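Side-chain contacts in walker-Type ATPase (Pyrococcus abyssi, PDB 2QEN), which probably binds ATP as a P-loop ATPase and here holds ADP and a magnesium ion, its cellular role being unknown: residues 76-79 and 80-84; 149-152 and 153-157. The protein carries 1 engineered substitution. All coordinates share one frame; numbering follows the deposited sequence.

Interaction 1 (76-79 and 80-84)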
ATOM      1  N   GLU A  76     -16.090  12.887   8.142  1.00 28.51           N
ATOM      2  CA  GLU A  76     -15.077  12.966   7.087  1.00 28.18           C
ATOM      3  C   GLU A  76     -15.031  11.710   6.221  1.00 28.13           C
ATOM      4  O   GLU A  76     -14.953  11.800   4.993  1.00 28.47           O
ATOM      5  CB  GLU A  76     -13.700  13.232   7.703  1.00 28.23           C
ATOM      6  CG  GLU A  76     -13.450  14.694   8.070  1.00 28.15           C
ATOM      7  CD  GLU A  76     -12.354  14.877   9.109  1.00 28.01           C
ATOM      8  OE1 GLU A  76     -11.766  13.866   9.545  1.00 27.64           O
ATOM      9  OE2 GLU A  76     -12.085  16.039   9.497  1.00 28.82           O
ATOM     10  N   LEU A  77     -15.058  10.547   6.870  1.00 27.89           N
ATOM     11  CA  LEU A  77     -15.080   9.274   6.183  1.00 27.92           C
ATOM     12  C   LEU A  77     -16.318   9.200   5.300  1.00 27.71           C
ATOM     13  O   LEU A  77     -16.230   8.844   4.129  1.00 27.58           O
ATOM     14  CB  LEU A  77     -15.105   8.119   7.195  1.00 28.06           C
ATOM     15  CG  LEU A  77     -14.447   6.763   6.860  1.00 28.94           C
ATOM     16  CD1 LEU A  77     -15.179   5.624   7.543  1.00 27.94           C
ATOM     17  CD2 LEU A  77     -14.288   6.453   5.374  1.00 27.46           C
ATOM     18  N   ILE A  78     -17.473   9.537   5.864  1.00 27.91           N
ATOM     19  CA  ILE A  78     -18.729   9.480   5.103  1.00 28.49           C
ATOM     20  C   ILE A  78     -18.715  10.454   3.905  1.00 28.32           C
ATOM     21  O   ILE A  78     -19.101  10.075   2.790  1.00 28.43           O
ATOM     22  CB  ILE A  78     -19.979   9.604   6.014  1.00 28.34           C
ATOM     23  CG1 ILE A  78     -20.008   8.401   6.976  1.00 29.41           C
ATOM     24  CG2 ILE A  78     -21.254   9.658   5.174  1.00 28.22           C
ATOM     25  CD1 ILE A  78     -21.160   8.356   7.917  1.00 31.21           C
ATOM     26  N   LYS A  79     -18.223  11.669   4.134  1.00 27.69           N
ATOM     27  CA  LYS A  79     -18.075  12.662   3.063  1.00 28.31           C
ATOM     28  C   LYS A  79     -17.175  12.140   1.921  1.00 28.44           C
ATOM     29  O   LYS A  79     -17.450  12.407   0.744  1.00 28.12           O
ATOM     30  CB  LYS A  79     -17.548  14.005   3.616  1.00 27.79           C
ATOM     31  CG  LYS A  79     -17.644  15.183   2.636  1.00 28.38           C
ATOM     32  CD  LYS A  79     -17.074  16.489   3.229  1.00 28.37           C
ATOM     33  CE  LYS A  79     -16.829  17.548   2.140  1.00 29.04           C
ATOM     34  NZ  LYS A  79     -16.285  18.852   2.667  1.00 28.48           N
ATOM     35  N   GLU A  80     -16.118  11.402   2.281  1.00 28.82           N
ATOM     36  CA  GLU A  80     -15.208  10.754   1.304  1.00 29.47           C
ATOM     37  C   GLU A  80     -15.860   9.594   0.521  1.00 29.15           C
ATOM     38  O   GLU A  80     -15.650   9.460  -0.678  1.00 29.21           O
ATOM     39  CB  GLU A  80     -13.895  10.308   1.972  1.00 29.35           C
ATOM     40  CG  GLU A  80     -12.824   9.767   1.019  1.00 31.71           C
ATOM     41  CD  GLU A  80     -12.212  10.825   0.094  1.00 36.20           C
ATOM     42  OE1 GLU A  80     -12.198  12.033   0.448  1.00 37.38           O
ATOM     43  OE2 GLU A  80     -11.717  10.437  -0.993  1.00 38.86           O
ATOM     44  N   LEU A  81     -16.639   8.757   1.194  1.00 29.59           N
ATOM     45  CA  LEU A  81     -17.480   7.764   0.502  1.00 30.16           C
ATOM     46  C   LEU A  81     -18.426   8.420  -0.511  1.00 30.26           C
ATOM     47  O   LEU A  81     -18.568   7.936  -1.636  1.00 30.32           O
ATOM     48  CB  LEU A  81     -18.295   6.949   1.497  1.00 29.86           C
ATOM     49  CG  LEU A  81     -17.581   5.863   2.302  1.00 31.47           C
ATOM     50  CD1 LEU A  81     -18.285   5.614   3.636  1.00 30.15           C
ATOM     51  CD2 LEU A  81     -17.503   4.580   1.493  1.00 32.53           C
ATOM     52  N   GLN A  82     -19.060   9.517  -0.096  1.00 30.41           N
ATOM     53  CA  GLN A  82     -19.958  10.279  -0.955  1.00 30.83           C
ATOM     54  C   GLN A  82     -19.267  10.830  -2.198  1.00 31.44           C
ATOM     55  O   GLN A  82     -19.777  10.675  -3.311  1.00 31.25           O
ATOM     56  CB  GLN A  82     -20.600  11.429  -0.176  1.00 30.99           C
ATOM     57  CG  GLN A  82     -21.704  11.004   0.793  1.00 30.29           C
ATOM     58  CD  GLN A  82     -22.215  12.163   1.630  1.00 30.18           C
ATOM     59  OE1 GLN A  82     -21.445  13.012   2.079  1.00 28.98           O
ATOM     60  NE2 GLN A  82     -23.519  12.204   1.840  1.00 29.26           N
ATOM     61  N   SER A  83     -18.110  11.468  -2.011  1.00 32.05           N
ATOM     62  CA  SER A  83     -17.416  12.116  -3.123  1.00 33.08           C
ATOM     63  C   SER A  83     -16.720  11.117  -4.052  1.00 33.21           C
ATOM     64  O   SER A  83     -16.531  11.400  -5.225  1.00 33.25           O
ATOM     65  CB  SER A  83     -16.435  13.186  -2.630  1.00 33.12           C
ATOM     66  OG  SER A  83     -15.356  12.612  -1.912  1.00 35.28           O
ATOM     67  N   THR A  84     -16.358   9.952  -3.532  1.00 33.74           N
ATOM     68  CA  THR A  84     -15.675   8.942  -4.339  1.00 35.10           C
ATOM     69  C   THR A  84     -16.622   8.231  -5.309  1.00 34.96           C
ATOM     70  O   THR A  84     -16.223   7.847  -6.407  1.00 34.76           O
ATOM     71  CB  THR A  84     -14.905   7.917  -3.464  1.00 34.96           C
ATOM     72  OG1 THR A  84     -13.979   8.618  -2.624  1.00 36.89           O
ATOM     73  CG2 THR A  84     -14.104   6.976  -4.328  1.00 36.65           C
TER

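Interaction 2 (149-152 and 153-157)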
ATOM      1  N   LYS A 149     -12.387   0.912  16.238  1.00 29.80           N
ATOM      2  CA  LYS A 149     -13.171  -0.297  16.540  1.00 30.39           C
ATOM      3  C   LYS A 149     -14.539  -0.313  15.862  1.00 30.41           C
ATOM      4  O   LYS A 149     -15.071  -1.384  15.524  1.00 30.46           O
ATOM      5  CB  LYS A 149     -13.332  -0.469  18.057  1.00 30.13           C
ATOM      6  CG  LYS A 149     -14.125  -1.711  18.462  1.00 30.63           C
ATOM      7  CD  LYS A 149     -14.361  -1.766  19.964  1.00 31.01           C
ATOM      8  CE  LYS A 149     -14.932  -3.118  20.379  1.00 31.67           C
ATOM      9  NZ  LYS A 149     -14.963  -3.263  21.866  1.00 31.39           N
ATOM     10  N   GLU A 150     -15.104   0.879  15.685  1.00 30.63           N
ATOM     11  CA  GLU A 150     -16.341   1.061  14.932  1.00 30.54           C
ATOM     12  C   GLU A 150     -16.179   0.559  13.499  1.00 30.38           C
ATOM     13  O   GLU A 150     -17.135   0.053  12.920  1.00 29.98           O
ATOM     14  CB  GLU A 150     -16.768   2.535  14.913  1.00 30.62           C
ATOM     15  CG  GLU A 150     -17.038   3.154  16.275  1.00 30.26           C
ATOM     16  CD  GLU A 150     -15.825   3.873  16.860  1.00 31.71           C
ATOM     17  OE1 GLU A 150     -14.672   3.616  16.439  1.00 30.78           O
ATOM     18  OE2 GLU A 150     -16.031   4.718  17.743  1.00 31.85           O
ATOM     19  N   LEU A 151     -14.977   0.697  12.928  1.00 30.29           N
ATOM     20  CA  LEU A 151     -14.718   0.160  11.573  1.00 30.31           C
ATOM     21  C   LEU A 151     -14.619  -1.361  11.567  1.00 29.92           C
ATOM     22  O   LEU A 151     -15.149  -2.007  10.677  1.00 30.02           O
ATOM     23  CB  LEU A 151     -13.501   0.807  10.897  1.00 30.22           C
ATOM     24  CG  LEU A 151     -13.854   2.112  10.184  1.00 30.83           C
ATOM     25  CD1 LEU A 151     -12.634   2.956  10.005  1.00 31.37           C
ATOM     26  CD2 LEU A 151     -14.544   1.860   8.832  1.00 32.30           C
ATOM     27  N   LEU A 152     -13.975  -1.926  12.583  1.00 29.82           N
ATOM     28  CA  LEU A 152     -13.938  -3.382  12.754  1.00 29.79           C
ATOM     29  C   LEU A 152     -15.345  -3.973  12.906  1.00 30.06           C
ATOM     30  O   LEU A 152     -15.647  -4.996  12.311  1.00 30.51           O
ATOM     31  CB  LEU A 152     -13.066  -3.763  13.949  1.00 29.38           C
ATOM     32  CG  LEU A 152     -11.618  -3.258  13.957  1.00 29.78           C
ATOM     33  CD1 LEU A 152     -10.931  -3.633  15.256  1.00 27.93           C
ATOM     34  CD2 LEU A 152     -10.825  -3.769  12.722  1.00 28.47           C
ATOM     35  N   ALA A 153     -16.193  -3.314  13.701  1.00 29.85           N
ATOM     36  CA  ALA A 153     -17.586  -3.701  13.864  1.00 29.67           C
ATOM     37  C   ALA A 153     -18.354  -3.610  12.541  1.00 29.81           C
ATOM     38  O   ALA A 153     -19.094  -4.528  12.185  1.00 30.71           O
ATOM     39  CB  ALA A 153     -18.258  -2.865  14.963  1.00 28.93           C
ATOM     40  N   LEU A 154     -18.167  -2.515  11.811  1.00 29.56           N
ATOM     41  CA  LEU A 154     -18.751  -2.357  10.485  1.00 29.13           C
ATOM     42  C   LEU A 154     -18.327  -3.479   9.550  1.00 29.29           C
ATOM     43  O   LEU A 154     -19.164  -4.023   8.837  1.00 29.42           O
ATOM     44  CB  LEU A 154     -18.375  -0.991   9.880  1.00 29.05           C
ATOM     45  CG  LEU A 154     -18.810  -0.671   8.441  1.00 28.65           C
ATOM     46  CD1 LEU A 154     -20.343  -0.544   8.281  1.00 26.38           C
ATOM     47  CD2 LEU A 154     -18.131   0.588   7.986  1.00 28.72           C
ATOM     48  N   PHE A 155     -17.032  -3.809   9.546  1.00 29.43           N
ATOM     49  CA  PHE A 155     -16.494  -4.902   8.715  1.00 29.43           C
ATOM     50  C   PHE A 155     -17.079  -6.286   9.083  1.00 29.50           C
ATOM     51  O   PHE A 155     -17.304  -7.120   8.205  1.00 29.60           O
ATOM     52  CB  PHE A 155     -14.959  -4.968   8.775  1.00 28.97           C
ATOM     53  CG  PHE A 155     -14.247  -3.737   8.252  1.00 29.27           C
ATOM     54  CD1 PHE A 155     -14.827  -2.911   7.294  1.00 29.61           C
ATOM     55  CD2 PHE A 155     -12.956  -3.429   8.707  1.00 29.97           C
ATOM     56  CE1 PHE A 155     -14.149  -1.781   6.823  1.00 30.07           C
ATOM     57  CE2 PHE A 155     -12.264  -2.315   8.231  1.00 29.21           C
ATOM     58  CZ  PHE A 155     -12.847  -1.493   7.294  1.00 29.32           C
ATOM     59  N   ALA A 156     -17.291  -6.526  10.374  1.00 29.27           N
ATOM     60  CA  ALA A 156     -17.886  -7.775  10.856  1.00 29.75           C
ATOM     61  C   ALA A 156     -19.323  -7.881  10.373  1.00 30.14           C
ATOM     62  O   ALA A 156     -19.782  -8.949   9.992  1.00 30.36           O
ATOM     63  CB  ALA A 156     -17.845  -7.830  12.370  1.00 29.59           C
ATOM     64  N   TYR A 157     -20.024  -6.751  10.381  1.00 30.71           N
ATOM     65  CA  TYR A 157     -21.399  -6.688   9.887  1.00 30.83           C
ATOM     66  C   TYR A 157     -21.471  -6.947   8.379  1.00 30.65           C
ATOM     67  O   TYR A 157     -22.253  -7.768   7.930  1.00 30.63           O
ATOM     68  CB  TYR A 157     -22.028  -5.344  10.243  1.00 31.03           C
ATOM     69  CG  TYR A 157     -23.383  -5.139   9.617  1.00 31.29           C
ATOM     70  CD1 TYR A 157     -24.496  -5.867  10.053  1.00 30.81           C
ATOM     71  CD2 TYR A 157     -23.553  -4.222   8.603  1.00 30.19           C
ATOM     72  CE1 TYR A 157     -25.724  -5.681   9.476  1.00 31.11           C
ATOM     73  CE2 TYR A 157     -24.783  -4.021   8.034  1.00 30.93           C
ATOM     74  CZ  TYR A 157     -25.853  -4.742   8.467  1.00 30.13           C
ATOM     75  OH  TYR A 157     -27.064  -4.521   7.875  1.00 32.59           O
TER

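Interaction 1 (76-79 and 80-84)
L81 carries CG anti to its own carbonyl carbon (chi1 -75°), which lays the side chain back along the helix so that CD1 comes 4.4 Å from CD2 of L77, one turn earlier. Q82 has the same first torsion and an extended chain: CG lies 3.4 Å from O of I78, and OE1 passes 3.5 Å from CA of K79. The far end of this amide is held elsewhere, its NE2 hydrogen-bonded to the carbonyl oxygens of F103 and L106. Backbone bonds run from the amides of E80, L81, Q82 and S83 to the carbonyls of E76, L77, I78 and K79; that of L81 is the straightest at the hydrogen (167°). Near the C-terminal end, O of E80 accepts twice from T84, from N at 3.0 Å and from OG1 at 2.7 Å, the two donors approaching opposite faces of the carbonyl plane. L81 also packs on I58 and I60 of strand 57-61 and on V116 and F117 of helix 113-127. This is the i to i+4 pattern of an amphipathic alpha-helix, here helix 74-84 packed against an outermost strand of the parallel sheet in a P-loop ATPase domain.

Interaction 2 (149-152 and 153-157)
Apolar contacts centre on L151, whose CD2 meets two side chains of the following turn. It lies 3.9 Å from CD2 of L154, the two leucines running side by side and pointing the same way, and 4.1 Å from CZ of F155, whose side chain slants across that of L151. L154 also packs on L113 and F117 of helix 113-127, while L152 packs on F180 and L181 of helix 174-181.

The F155 ring also meets the backbone. With CG anti to its own carbonyl carbon (chi1 -62°), the ring folds back over the preceding turn and sets one face against O of L151, which sits 3.1 Å above the ring plane, displaced toward the rim.

Helix 149-161 is the crossover of a beta-alpha-beta unit between the parallel strands 130-135 and 165-171, and F155 is one of its residues facing the sheet: its ring packs edge-to-face with F134 and touches I167 and L169. With the ring cut back to an alanine here, a gap would probably open between helix and sheet, F134 losing its edge-to-face partner and CD2 of L151 one of its apolar neighbours.

Backbone hydrogen bonds hold the two turns together. The amides of A153, L154, F155 and A156 donate to the carbonyls of K149, E150, L151 and L152. The bond from N of F155 to O of L151 measures 2.8 Å with an N-H...O angle of 160°, and the same oxygen lies over the ring face.

Overall arrangement
Interaction 1 on helix 74-84 precedes interaction 2 on helix 149-161 along the chain, and their centres are about 17 Å apart. They nevertheless meet directly: CD1 of L77 packs 4.0 Å from CD2 of L151. Both helices also lean on helix 113-127, where L113 and F117 receive side chains from each, and Y143 touches both L77 and L151. Each helix packs on the five-stranded parallel sheet, interaction 1 on strand 57-61 and interaction 2 on strands 130-135 and 165-171. Together they form part of the hydrophobic packing of the P-loop ATPase domain, near D135, a magnesium-site residue of this protein, though no magnesium is bound to it in this model.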